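Local coordinates for protein thiosulfate sulfurtransferase RDL2, mitochondrial (Saccharomyces cerevisiae, PDB 6K6R) that catalyses the transfer of sulfane sulfur from thiosulfate to cyanide, forming thiocyanate and sulfite in mitochondria, at residues A115-L118 with A119-Y122; F87-V90 with F91-A94; K58-K61 with D62-P66; Q37-N40 with L41-P45; K95-H98 with D99-L102. All blocks are in the same frame, centred on the assembly; numbering follows the deposited sequence.

Contact 1 of 5, residues A115-L118 with A119-Y122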
loop_
_atom_site.group_PDB
_atom_site.type_symbol
_atom_site.label_atom_id
_atom_site.label_comp_id
_atom_site.label_asym_id
_atom_site.label_seq_id
_atom_site.Cartn_x
_atom_site.Cartn_y
_atom_site.Cartn_z
ATOM N N ALA A 115 -7.681 1.496 5.148
ATOM C CA ALA A 115 -7.174 0.317 4.451
ATOM C C ALA A 115 -6.306 -0.539 5.364
ATOM O O ALA A 115 -6.381 -1.773 5.321
ATOM C CB ALA A 115 -6.392 0.739 3.208
ATOM N N GLU A 116 -5.472 0.095 6.192
ATOM C CA GLU A 116 -4.651 -0.660 7.135
ATOM C C GLU A 116 -5.519 -1.400 8.144
ATOM O O GLU A 116 -5.261 -2.570 8.457
ATOM C CB GLU A 116 -3.676 0.276 7.850
ATOM C CG GLU A 116 -2.586 -0.438 8.639
ATOM C CD GLU A 116 -3.026 -0.822 10.041
ATOM O OE1 GLU A 116 -3.925 -0.150 10.589
ATOM O OE2 GLU A 116 -2.475 -1.798 10.593
ATOM N N GLU A 117 -6.549 -0.732 8.669
ATOM C CA GLU A 117 -7.452 -1.384 9.612
ATOM C C GLU A 117 -8.178 -2.552 8.956
ATOM O O GLU A 117 -8.393 -3.593 9.587
ATOM C CB GLU A 117 -8.453 -0.369 10.161
ATOM C CG GLU A 117 -8.921 -0.658 11.575
ATOM C CD GLU A 117 -10.008 0.294 12.031
ATOM O OE1 GLU A 117 -10.143 1.378 11.424
ATOM O OE2 GLU A 117 -10.728 -0.042 12.994
ATOM N N LEU A 118 -8.562 -2.396 7.688
ATOM C CA LEU A 118 -9.208 -3.493 6.976
ATOM C C LEU A 118 -8.233 -4.637 6.727
ATOM O O LEU A 118 -8.619 -5.810 6.778
ATOM C CB LEU A 118 -9.800 -2.988 5.661
ATOM C CG LEU A 118 -11.088 -2.174 5.796
ATOM C CD1 LEU A 118 -11.439 -1.495 4.483
ATOM C CD2 LEU A 118 -12.232 -3.057 6.269
ATOM N N ALA A 119 -6.963 -4.314 6.463
ATOM C CA ALA A 119 -5.962 -5.359 6.272
ATOM C C ALA A 119 -5.806 -6.207 7.527
ATOM O O ALA A 119 -5.737 -7.440 7.448
ATOM C CB ALA A 119 -4.623 -4.740 5.873
ATOM N N ARG A 120 -5.753 -5.566 8.698
ATOM C CA ARG A 120 -5.663 -6.313 9.947
ATOM C C ARG A 120 -6.939 -7.098 10.221
ATOM O O ARG A 120 -6.894 -8.136 10.892
ATOM C CB ARG A 120 -5.358 -5.367 11.108
ATOM C CG ARG A 120 -3.886 -5.003 11.238
ATOM C CD ARG A 120 -3.606 -4.255 12.532
ATOM N NE ARG A 120 -4.101 -2.883 12.492
ATOM C CZ ARG A 120 -5.007 -2.391 13.331
ATOM N NH1 ARG A 120 -5.521 -3.160 14.282
ATOM N NH2 ARG A 120 -5.400 -1.129 13.220
ATOM N N SER A 121 -8.080 -6.626 9.714
ATOM C CA SER A 121 -9.326 -7.366 9.858
ATOM C C SER A 121 -9.367 -8.619 8.993
ATOM O O SER A 121 -10.255 -9.454 9.190
ATOM C CB SER A 121 -10.516 -6.465 9.516
ATOM O OG SER A 121 -10.683 -6.344 8.113
ATOM N N TYR A 122 -8.438 -8.770 8.049
ATOM C CA TYR A 122 -8.395 -9.928 7.166
ATOM C C TYR A 122 -7.197 -10.830 7.433
ATOM O O TYR A 122 -6.884 -11.688 6.602
ATOM C CB TYR A 122 -8.390 -9.477 5.703
ATOM C CG TYR A 122 -9.714 -8.917 5.235
ATOM C CD1 TYR A 122 -10.892 -9.628 5.414
ATOM C CD2 TYR A 122 -9.785 -7.676 4.617
ATOM C CE1 TYR A 122 -12.104 -9.122 4.988
ATOM C CE2 TYR A 122 -10.994 -7.159 4.190
ATOM C CZ TYR A 122 -12.149 -7.887 4.378
ATOM O OH TYR A 122 -13.355 -7.378 3.955
#

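Contact 2 of 5, residues F87-V90 with F91-A94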
loop_
_atom_site.group_PDB
_atom_site.type_symbol
_atom_site.label_atom_id
_atom_site.label_comp_id
_atom_site.label_asym_id
_atom_site.label_seq_id
_atom_site.Cartn_x
_atom_site.Cartn_y
_atom_site.Cartn_z
ATOM N N PHE A 87 -9.063 -12.599 -6.476
ATOM C CA PHE A 87 -8.189 -11.448 -6.273
ATOM C C PHE A 87 -7.274 -11.248 -7.472
ATOM O O PHE A 87 -7.096 -10.120 -7.947
ATOM C CB PHE A 87 -7.368 -11.622 -4.994
ATOM C CG PHE A 87 -6.643 -10.374 -4.554
ATOM C CD1 PHE A 87 -5.459 -9.987 -5.162
ATOM C CD2 PHE A 87 -7.144 -9.591 -3.524
ATOM C CE1 PHE A 87 -4.792 -8.847 -4.757
ATOM C CE2 PHE A 87 -6.480 -8.447 -3.116
ATOM C CZ PHE A 87 -5.303 -8.076 -3.733
ATOM N N HIS A 88 -6.687 -12.335 -7.978
ATOM C CA HIS A 88 -5.808 -12.228 -9.136
ATOM C C HIS A 88 -6.577 -11.850 -10.394
ATOM O O HIS A 88 -6.032 -11.169 -11.266
ATOM C CB HIS A 88 -5.057 -13.540 -9.353
ATOM C CG HIS A 88 -3.890 -13.416 -10.282
ATOM N ND1 HIS A 88 -4.036 -13.281 -11.646
ATOM C CD2 HIS A 88 -2.558 -13.394 -10.044
ATOM C CE1 HIS A 88 -2.844 -13.187 -12.208
ATOM N NE2 HIS A 88 -1.930 -13.254 -11.257
ATOM N N LYS A 89 -7.834 -12.279 -10.508
ATOM C CA LYS A 89 -8.616 -11.924 -11.686
ATOM C C LYS A 89 -9.067 -10.470 -11.633
ATOM O O LYS A 89 -9.129 -9.794 -12.667
ATOM C CB LYS A 89 -9.820 -12.858 -11.817
ATOM C CG LYS A 89 -9.488 -14.251 -12.347
ATOM C CD LYS A 89 -8.402 -14.215 -13.418
ATOM C CE LYS A 89 -7.131 -14.917 -12.957
ATOM N NZ LYS A 89 -6.036 -14.785 -13.959
ATOM N N VAL A 90 -9.377 -9.968 -10.437
ATOM C CA VAL A 90 -9.881 -8.605 -10.311
ATOM C C VAL A 90 -8.748 -7.592 -10.431
ATOM O O VAL A 90 -8.912 -6.535 -11.051
ATOM C CB VAL A 90 -10.652 -8.451 -8.986
ATOM C CG1 VAL A 90 -10.933 -6.985 -8.694
ATOM C CG2 VAL A 90 -11.953 -9.237 -9.036
ATOM N N PHE A 91 -7.580 -7.895 -9.859
ATOM C CA PHE A 91 -6.487 -6.933 -9.790
ATOM C C PHE A 91 -5.303 -7.258 -10.690
ATOM O O PHE A 91 -4.468 -6.376 -10.916
ATOM C CB PHE A 91 -5.986 -6.805 -8.344
ATOM C CG PHE A 91 -7.024 -6.292 -7.390
ATOM C CD1 PHE A 91 -7.365 -4.951 -7.376
ATOM C CD2 PHE A 91 -7.663 -7.152 -6.514
ATOM C CE1 PHE A 91 -8.322 -4.474 -6.502
ATOM C CE2 PHE A 91 -8.621 -6.682 -5.638
ATOM C CZ PHE A 91 -8.951 -5.341 -5.635
ATOM N N GLN A 92 -5.206 -8.488 -11.194
ATOM C CA GLN A 92 -4.119 -8.911 -12.083
ATOM C C GLN A 92 -2.758 -8.849 -11.390
ATOM O O GLN A 92 -1.744 -8.497 -11.997
ATOM C CB GLN A 92 -4.112 -8.108 -13.386
ATOM C CG GLN A 92 -5.014 -8.702 -14.453
ATOM C CD GLN A 92 -4.797 -10.195 -14.631
ATOM O OE1 GLN A 92 -5.727 -10.990 -14.488
ATOM N NE2 GLN A 92 -3.567 -10.581 -14.948
ATOM N N PHE A 93 -2.741 -9.188 -10.103
ATOM C CA PHE A 93 -1.516 -9.575 -9.419
ATOM C C PHE A 93 -1.897 -10.506 -8.276
ATOM O O PHE A 93 -3.072 -10.646 -7.928
ATOM C CB PHE A 93 -0.704 -8.363 -8.929
ATOM C CG PHE A 93 -1.452 -7.440 -8.005
ATOM C CD1 PHE A 93 -1.581 -7.732 -6.657
ATOM C CD2 PHE A 93 -1.992 -6.257 -8.482
ATOM C CE1 PHE A 93 -2.256 -6.875 -5.807
ATOM C CE2 PHE A 93 -2.668 -5.395 -7.637
ATOM C CZ PHE A 93 -2.800 -5.706 -6.298
ATOM N N ALA A 94 -0.889 -11.152 -7.701
ATOM C CA ALA A 94 -1.140 -12.166 -6.686
ATOM C C ALA A 94 -1.643 -11.532 -5.396
ATOM O O ALA A 94 -1.177 -10.466 -4.982
ATOM C CB ALA A 94 0.131 -12.969 -6.413
#

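Contact 3 of 5, residues K58-K61 with D62-P66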
loop_
_atom_site.group_PDB
_atom_site.type_symbol
_atom_site.label_atom_id
_atom_site.label_comp_id
_atom_site.label_asym_id
_atom_site.label_seq_id
_atom_site.Cartn_x
_atom_site.Cartn_y
_atom_site.Cartn_z
ATOM N N LYS A 58 -7.919 5.956 -11.068
ATOM C CA LYS A 58 -7.978 7.230 -11.774
ATOM C C LYS A 58 -6.857 8.163 -11.325
ATOM O O LYS A 58 -6.267 8.874 -12.148
ATOM C CB LYS A 58 -9.356 7.884 -11.582
ATOM C CG LYS A 58 -10.586 6.971 -11.827
ATOM C CD LYS A 58 -10.940 6.080 -10.631
ATOM C CE LYS A 58 -11.622 4.788 -11.070
ATOM N NZ LYS A 58 -11.762 3.816 -9.946
ATOM N N GLU A 59 -6.532 8.159 -10.031
ATOM C CA GLU A 59 -5.440 8.992 -9.535
ATOM C C GLU A 59 -4.072 8.386 -9.825
ATOM O O GLU A 59 -3.095 9.124 -9.995
ATOM C CB GLU A 59 -5.592 9.224 -8.031
ATOM C CG GLU A 59 -6.960 9.732 -7.618
ATOM C CD GLU A 59 -7.188 9.632 -6.125
ATOM O OE1 GLU A 59 -7.980 8.764 -5.699
ATOM O OE2 GLU A 59 -6.572 10.422 -5.376
ATOM N N VAL A 60 -3.980 7.054 -9.880
ATOM C CA VAL A 60 -2.712 6.402 -10.182
ATOM C C VAL A 60 -2.249 6.708 -11.601
ATOM O O VAL A 60 -1.052 6.607 -11.896
ATOM C CB VAL A 60 -2.828 4.883 -9.954
ATOM C CG1 VAL A 60 -1.453 4.241 -9.897
ATOM C CG2 VAL A 60 -3.593 4.599 -8.672
ATOM N N LYS A 61 -3.169 7.091 -12.492
ATOM C CA LYS A 61 -2.779 7.458 -13.849
ATOM C C LYS A 61 -1.894 8.697 -13.864
ATOM O O LYS A 61 -1.046 8.843 -14.752
ATOM C CB LYS A 61 -4.023 7.689 -14.710
ATOM C CG LYS A 61 -4.886 6.454 -14.907
ATOM C CD LYS A 61 -4.217 5.447 -15.826
ATOM C CE LYS A 61 -5.233 4.484 -16.417
ATOM N NZ LYS A 61 -6.235 5.188 -17.265
ATOM N N ASP A 62 -2.073 9.597 -12.893
ATOM C CA ASP A 62 -1.256 10.807 -12.849
ATOM C C ASP A 62 0.169 10.495 -12.411
ATOM O O ASP A 62 1.131 11.014 -12.991
ATOM C CB ASP A 62 -1.895 11.835 -11.916
ATOM C CG ASP A 62 -3.122 12.488 -12.523
ATOM O OD1 ASP A 62 -3.401 12.239 -13.716
ATOM O OD2 ASP A 62 -3.808 13.247 -11.809
ATOM N N TYR A 63 0.327 9.657 -11.389
ATOM C CA TYR A 63 1.648 9.210 -10.965
ATOM C C TYR A 63 1.502 7.931 -10.160
ATOM O O TYR A 63 0.755 7.897 -9.177
ATOM C CB TYR A 63 2.372 10.270 -10.128
ATOM C CG TYR A 63 3.620 9.736 -9.454
ATOM C CD1 TYR A 63 4.796 9.557 -10.171
ATOM C CD2 TYR A 63 3.617 9.395 -8.106
ATOM C CE1 TYR A 63 5.937 9.062 -9.564
ATOM C CE2 TYR A 63 4.754 8.897 -7.491
ATOM C CZ TYR A 63 5.909 8.733 -8.225
ATOM O OH TYR A 63 7.043 8.241 -7.619
ATOM N N LYS A 64 2.222 6.891 -10.570
ATOM C CA LYS A 64 2.314 5.644 -9.825
ATOM C C LYS A 64 3.701 5.556 -9.206
ATOM O O LYS A 64 4.708 5.636 -9.920
ATOM C CB LYS A 64 2.058 4.436 -10.725
ATOM C CG LYS A 64 2.123 3.103 -9.990
ATOM C CD LYS A 64 1.812 1.933 -10.909
ATOM C CE LYS A 64 3.025 1.033 -11.089
ATOM N NZ LYS A 64 3.209 0.104 -9.937
ATOM N N MET A 65 3.753 5.407 -7.892
ATOM C CA MET A 65 5.027 5.169 -7.228
ATOM C C MET A 65 5.543 3.800 -7.649
ATOM O O MET A 65 4.833 2.802 -7.474
ATOM C CB MET A 65 4.865 5.246 -5.714
ATOM C CG MET A 65 6.173 5.432 -4.964
ATOM S SD MET A 65 5.926 5.658 -3.193
ATOM C CE MET A 65 6.082 3.974 -2.624
ATOM N N PRO A 66 6.742 3.704 -8.225
ATOM C CA PRO A 66 7.221 2.405 -8.715
ATOM C C PRO A 66 7.285 1.369 -7.602
ATOM O O PRO A 66 7.490 1.694 -6.431
ATOM C CB PRO A 66 8.616 2.722 -9.271
ATOM C CG PRO A 66 8.968 4.079 -8.734
ATOM C CD PRO A 66 7.677 4.797 -8.536
#

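Contact 4 of 5, residues Q37-N40 with L41-P45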
loop_
_atom_site.group_PDB
_atom_site.type_symbol
_atom_site.label_atom_id
_atom_site.label_comp_id
_atom_site.label_asym_id
_atom_site.label_seq_id
_atom_site.Cartn_x
_atom_site.Cartn_y
_atom_site.Cartn_z
ATOM N N GLN A 37 12.847 5.976 4.259
ATOM C CA GLN A 37 12.571 4.546 4.350
ATOM C C GLN A 37 11.746 4.060 3.168
ATOM O O GLN A 37 11.918 2.922 2.715
ATOM C CB GLN A 37 11.856 4.231 5.664
ATOM C CG GLN A 37 12.675 4.534 6.904
ATOM C CD GLN A 37 11.862 4.412 8.176
ATOM O OE1 GLN A 37 10.983 5.229 8.445
ATOM N NE2 GLN A 37 12.154 3.386 8.967
ATOM N N VAL A 38 10.846 4.901 2.657
ATOM C CA VAL A 38 10.081 4.542 1.470
ATOM C C VAL A 38 10.939 4.681 0.218
ATOM O O VAL A 38 10.845 3.865 -0.706
ATOM C CB VAL A 38 8.803 5.396 1.388
ATOM C CG1 VAL A 38 8.034 5.086 0.122
ATOM C CG2 VAL A 38 7.927 5.153 2.607
ATOM N N ARG A 39 11.791 5.708 0.168
ATOM C CA ARG A 39 12.708 5.855 -0.958
ATOM C C ARG A 39 13.687 4.690 -1.024
ATOM O O ARG A 39 14.052 4.235 -2.115
ATOM C CB ARG A 39 13.457 7.185 -0.854
ATOM C CG ARG A 39 14.485 7.409 -1.954
ATOM C CD ARG A 39 15.540 8.419 -1.526
ATOM N NE ARG A 39 15.464 9.653 -2.303
ATOM C CZ ARG A 39 15.771 10.855 -1.826
ATOM N NH1 ARG A 39 16.177 10.989 -0.571
ATOM N NH2 ARG A 39 15.672 11.924 -2.605
ATOM N N ASN A 40 14.122 4.192 0.136
ATOM C CA ASN A 40 14.997 3.023 0.154
ATOM C C ASN A 40 14.261 1.779 -0.325
ATOM O O ASN A 40 14.830 0.955 -1.050
ATOM C CB ASN A 40 15.555 2.805 1.560
ATOM C CG ASN A 40 16.576 3.853 1.953
ATOM O OD1 ASN A 40 17.184 4.497 1.097
ATOM N ND2 ASN A 40 16.772 4.030 3.256
ATOM N N LEU A 41 12.994 1.629 0.067
ATOM C CA LEU A 41 12.224 0.459 -0.342
ATOM C C LEU A 41 11.917 0.478 -1.833
ATOM O O LEU A 41 11.843 -0.583 -2.463
ATOM C CB LEU A 41 10.929 0.376 0.465
ATOM C CG LEU A 41 10.956 -0.563 1.672
ATOM C CD1 LEU A 41 9.556 -0.754 2.226
ATOM C CD2 LEU A 41 11.575 -1.899 1.296
ATOM N N VAL A 42 11.732 1.666 -2.414
ATOM C CA VAL A 42 11.493 1.754 -3.851
ATOM C C VAL A 42 12.775 1.461 -4.621
ATOM O O VAL A 42 12.755 0.767 -5.644
ATOM C CB VAL A 42 10.913 3.135 -4.210
ATOM C CG1 VAL A 42 10.913 3.341 -5.717
ATOM C CG2 VAL A 42 9.508 3.277 -3.652
ATOM N N GLU A 43 13.909 1.971 -4.136
ATOM C CA GLU A 43 15.173 1.762 -4.836
ATOM C C GLU A 43 15.657 0.323 -4.694
ATOM O O GLU A 43 16.237 -0.237 -5.631
ATOM C CB GLU A 43 16.226 2.740 -4.318
ATOM C CG GLU A 43 16.076 4.153 -4.862
ATOM C CD GLU A 43 16.889 5.169 -4.086
ATOM O OE1 GLU A 43 17.423 4.812 -3.014
ATOM O OE2 GLU A 43 16.991 6.326 -4.546
ATOM N N HIS A 44 15.431 -0.291 -3.533
ATOM C CA HIS A 44 15.830 -1.674 -3.274
ATOM C C HIS A 44 14.626 -2.428 -2.727
ATOM O O HIS A 44 14.381 -2.431 -1.513
ATOM C CB HIS A 44 17.011 -1.741 -2.307
ATOM C CG HIS A 44 18.174 -0.891 -2.714
ATOM N ND1 HIS A 44 18.469 0.309 -2.105
ATOM C CD2 HIS A 44 19.115 -1.068 -3.672
ATOM C CE1 HIS A 44 19.542 0.835 -2.668
ATOM N NE2 HIS A 44 19.954 0.019 -3.621
ATOM N N PRO A 45 13.848 -3.073 -3.596
ATOM C CA PRO A 45 12.657 -3.794 -3.129
ATOM C C PRO A 45 13.013 -4.903 -2.149
ATOM O O PRO A 45 14.015 -5.606 -2.307
ATOM C CB PRO A 45 12.057 -4.360 -4.421
ATOM C CG PRO A 45 12.552 -3.449 -5.493
ATOM C CD PRO A 45 13.934 -3.043 -5.066
#

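Contact 5 of 5, residues K95-H98 with D99-L102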
loop_
_atom_site.group_PDB
_atom_site.type_symbol
_atom_site.label_atom_id
_atom_site.label_comp_id
_atom_site.label_asym_id
_atom_site.label_seq_id
_atom_site.Cartn_x
_atom_site.Cartn_y
_atom_site.Cartn_z
ATOM N N LYS A 95 -2.606 -12.192 -4.764
ATOM C CA LYS A 95 -3.044 -11.785 -3.439
ATOM C C LYS A 95 -1.885 -11.962 -2.467
ATOM O O LYS A 95 -1.387 -13.088 -2.311
ATOM C CB LYS A 95 -4.253 -12.599 -2.983
ATOM C CG LYS A 95 -4.611 -12.398 -1.518
ATOM C CD LYS A 95 -6.079 -12.690 -1.251
ATOM C CE LYS A 95 -6.273 -13.320 0.119
ATOM N NZ LYS A 95 -7.526 -12.859 0.778
ATOM N N PRO A 96 -1.418 -10.901 -1.817
ATOM C CA PRO A 96 -0.224 -11.004 -0.972
ATOM C C PRO A 96 -0.425 -12.008 0.146
ATOM O O PRO A 96 -1.506 -12.070 0.752
ATOM C CB PRO A 96 -0.052 -9.581 -0.418
ATOM C CG PRO A 96 -1.369 -8.905 -0.639
ATOM C CD PRO A 96 -1.955 -9.530 -1.861
ATOM N N PRO A 97 0.584 -12.828 0.434
ATOM C CA PRO A 97 0.498 -13.716 1.598
ATOM C C PRO A 97 0.347 -12.910 2.878
ATOM O O PRO A 97 0.796 -11.766 2.976
ATOM C CB PRO A 97 1.827 -14.480 1.567
ATOM C CG PRO A 97 2.309 -14.361 0.156
ATOM C CD PRO A 97 1.822 -13.034 -0.336
ATOM N N HIS A 98 -0.298 -13.524 3.870
ATOM C CA HIS A 98 -0.615 -12.816 5.103
ATOM C C HIS A 98 0.605 -12.564 5.979
ATOM O O HIS A 98 0.479 -11.885 7.003
ATOM C CB HIS A 98 -1.679 -13.588 5.881
ATOM C CG HIS A 98 -2.995 -13.669 5.174
ATOM N ND1 HIS A 98 -4.067 -12.868 5.502
ATOM C CD2 HIS A 98 -3.408 -14.447 4.145
ATOM C CE1 HIS A 98 -5.086 -13.154 4.711
ATOM N NE2 HIS A 98 -4.712 -14.108 3.878
ATOM N N ASP A 99 1.774 -13.086 5.607
ATOM C CA ASP A 99 3.003 -12.776 6.323
ATOM C C ASP A 99 3.710 -11.546 5.773
ATOM O O ASP A 99 4.580 -10.991 6.454
ATOM C CB ASP A 99 3.961 -13.972 6.283
ATOM C CG ASP A 99 4.023 -14.625 4.917
ATOM O OD1 ASP A 99 4.689 -14.067 4.018
ATOM O OD2 ASP A 99 3.406 -15.696 4.742
ATOM N N LYS A 100 3.360 -11.112 4.562
ATOM C CA LYS A 100 3.961 -9.917 3.990
ATOM C C LYS A 100 3.581 -8.687 4.803
ATOM O O LYS A 100 2.488 -8.601 5.369
ATOM C CB LYS A 100 3.512 -9.734 2.539
ATOM C CG LYS A 100 3.953 -10.840 1.596
ATOM C CD LYS A 100 5.463 -10.898 1.464
ATOM C CE LYS A 100 5.876 -11.862 0.364
ATOM N NZ LYS A 100 5.746 -11.247 -0.986
ATOM N N GLU A 101 4.500 -7.726 4.862
ATOM C CA GLU A 101 4.240 -6.450 5.519
ATOM C C GLU A 101 3.672 -5.484 4.486
ATOM O O GLU A 101 4.370 -5.086 3.547
ATOM C CB GLU A 101 5.505 -5.889 6.161
ATOM C CG GLU A 101 5.260 -4.614 6.959
ATOM C CD GLU A 101 6.529 -4.020 7.541
ATOM O OE1 GLU A 101 7.630 -4.382 7.073
ATOM O OE2 GLU A 101 6.424 -3.186 8.464
ATOM N N LEU A 102 2.406 -5.111 4.656
ATOM C CA LEU A 102 1.747 -4.167 3.764
ATOM C C LEU A 102 1.912 -2.759 4.325
ATOM O O LEU A 102 1.398 -2.451 5.406
ATOM C CB LEU A 102 0.268 -4.515 3.599
ATOM C CG LEU A 102 -0.055 -5.976 3.278
ATOM C CD1 LEU A 102 -1.553 -6.168 3.101
ATOM C CD2 LEU A 102 0.699 -6.431 2.039
HETATM O O HOH W 1 0.638 -8.906 7.073
#

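Contact 1 of 5, residues A115-L118 with A119-Y122
R120 reaches back one helical turn to E116 and grips its carboxylate side-on with two nitrogens. NE gives the shorter bond, 2.7 Å to OE2 of E116, while NH2 donates to the syn lone pair of OE1 at 3.2 Å. Both oxygens lie close to the guanidinium plane, and the two flat groups are only 23° apart. The carboxylate reaches the arginine because CG of E116 stands anti to the backbone N (chi1 -168°) and the chain then bends at chi2. OE2 also bonds OG1 of T127, so a second partner limits the carboxylate's freedom to turn. With an alanine in place of R120, the E116 carboxylate would probably lose its charge partner one turn on and be left mainly to T127. L118 contributes chiefly through its carbonyl, which accepts a bond from OG of S121 at 2.5 Å and lies 3.1 Å from CD2 of Y122, oblique to that ring. Serine suits the last turn, since its short hydroxyl can fold back onto the backbone. A119 is small enough to lie against F104 of the sheet. This is an i to i+4 salt bridge at the end of an alpha-helix packed on the rhodanese sheet.

Contact 2 of 5, residues F87-V90 with F91-A94
F91 and Q92 make the last backbone bonds of helix 84-91, F91 N to F87 O at 3.0 Å and Q92 N to H88 O at 2.8 Å, before the positive phi of Q92 (63°) turns the chain out of the helix. F87 is central to the side-chain packing. Its CG stands anti to the backbone N (chi1 -168°), which carries the ring along the helix to meet F91, and CD2 of F91 sits over the centre of one face, 3.6 Å above its plane. The two rings meet obliquely, their planes 43° apart. F93 comes to the edge of the F87 ring instead, with CE1 of F93 3.4 Å from CE1 of F87. The three phenylalanines form an aromatic cluster where helix 84-91 gives way to the loop before strand 101-104; I71 and K95 also touch F87, and A79 and L82 touch F91. Large flat side chains suit this place because they can lie against one another at several angles while the backbone changes direction. V90 adds a CH-pi contact, its CG1 3.9 Å from the centroid of the F91 ring and almost on the ring normal. The imidazole of H88 offers a face to the backbone of the departing chain, with F93 N above its centre. CA of H88 also makes a C-H...O contact with the carbonyl oxygen of F93 at 3.4 Å.

Contact 3 of 5, residues K58-K61 with D62-P66
V60 and K64 supply the apolar part of this contact: CG1 of V60 lies 3.6 Å from CB of K64 and 3.8 Å from its CG. The valine branch involved is the one anti to the backbone N (chi1 -165°), which brings it to the base of the lysine chain. Lysine suits the place because its methylene groups can cover a valine at the surface while the amine continues outward. Of backbone bonds, one joins the two segments, D62 N to E59 O at 3.1 Å. It is of the i to i+3 kind, and the N-H comes from above the carbonyl plane (59° out of it). CB of D62 rests against the same E59 oxygen at 3.5 Å. The turn belongs to the beta-alpha-beta crossover of the rhodanese domain, in which the chain passes from strand 49-53 through helix 57-60 to its parallel neighbour 69-70. The polar ends of K58, E59 and Y63 find their partners outside the two segments. E59 forms a salt bridge with R111, at the start of helix 111-121 and close in sequence to C106, seen here as a persulfide, the form predicted to be the catalytic intermediate. K58 likewise pairs with E56. Tyrosine suits the partly exposed position 63 because its ring can pack on I134 and L138 of helix 134-139 while its hydroxyl is hydrogen-bonded to NE1 of W137.

Contact 4 of 5, residues Q37-N40 with L41-P45
R39 and E43 lie side by side on the outward flank of helix 35-43, an amphipathic helix whose other flank packs on the parallel sheet of the rhodanese domain. The two side chains point the same way, and their guanidinium and carboxylate planes are 16° apart. Even so, NE of R39 stays 4.3 Å from OE2 of E43, too far for a salt bridge, and the closer approach is to the arginine's methylenes, with OE2 3.8 Å from CG. CG of E43 stands anti to the carbonyl carbon (chi1 -78°) and the chain runs on extended; this CG passes 3.4 Å from the carbonyl oxygen of R39. R39 also has a long, weak ion pair with D36, so its charge probably interacts loosely with two acids. Replacing E43 with an alanine would probably uncover CG and CD of the arginine and leave its guanidinium leaning on D36 alone of these two acids. Facing the sheet, V38 and V42 meet one turn apart, CG1 of V38 4.4 Å from CG2 of V42. Both touch L51 of strand 49-53, as does L41; branched aliphatic residues fill this buried side without needing polar partners. Four backbone bonds of the i to i+4 kind run through the turn. In the last, N of H44 donates to O of N40 at 2.8 Å, just as H44 leaves helical geometry.

Contact 5 of 5, residues K95-H98 with D99-L102
The K100 side chain lies alongside the ring of P97. CB lies 3.4 Å from the P97 carbonyl oxygen, the same oxygen that accepts the K100 backbone N-H. CG, set anti to the carbonyl carbon (chi1 -64°), moves on to the proline ring and meets its CD at 3.6 Å. The chain bends there, carrying the K100 CD outward, and CE then passes 4.3 Å from CD of P97. A second bend, at chi4, leaves NZ 4.4 Å from CD of P97, farther off than CG. Lysine suits the position because its flexible methylenes cover the exposed proline; the chain also touches L50 of the neighbouring strand. D99 adds a lighter contact, OD2 lying 3.7 Å from CB of P97. Deeper in, P96 and L102 cross at about a right angle, with CB of P96 4.1 Å from CD2 of the leucine. Both reach L50 too, so these apolar groups extend the buried packing from the sheet up to the loop. The backbone bond from K100 N to P97 O is 3.1 Å long, with the N-H coming from above the carbonyl plane. A water lies within bonding reach of the O atoms of H98 and K100 and probably bridges them, while the H98 ring stacks on Y124. This is a type I beta turn, P97 to K100, which leads the chain into strand 101-104, the central strand of the parallel rhodanese sheet, running toward C106 and its persulfide.

From the N terminus the order is contact 4, 3, 2, 5 and 1. All are local: contacts 4 and 1 lie along helices, contacts 3 and 2 at helix ends and contact 5 at a beta turn; none nests in or crosses another. M65 of contact 3 packs on V38 and V42 of helix 35-43, tying crossover to helix. F87 of contact 2 packs on K95 and P96 of contact 5, so the end of helix 84-91 meets the start of the loop that leads to strand 101-104. That strand leads on to helix 111-121, which carries contact 1, and Y122 returns to touch H98. Contacts 1 and 4 lie on opposite sides of the chain's centre.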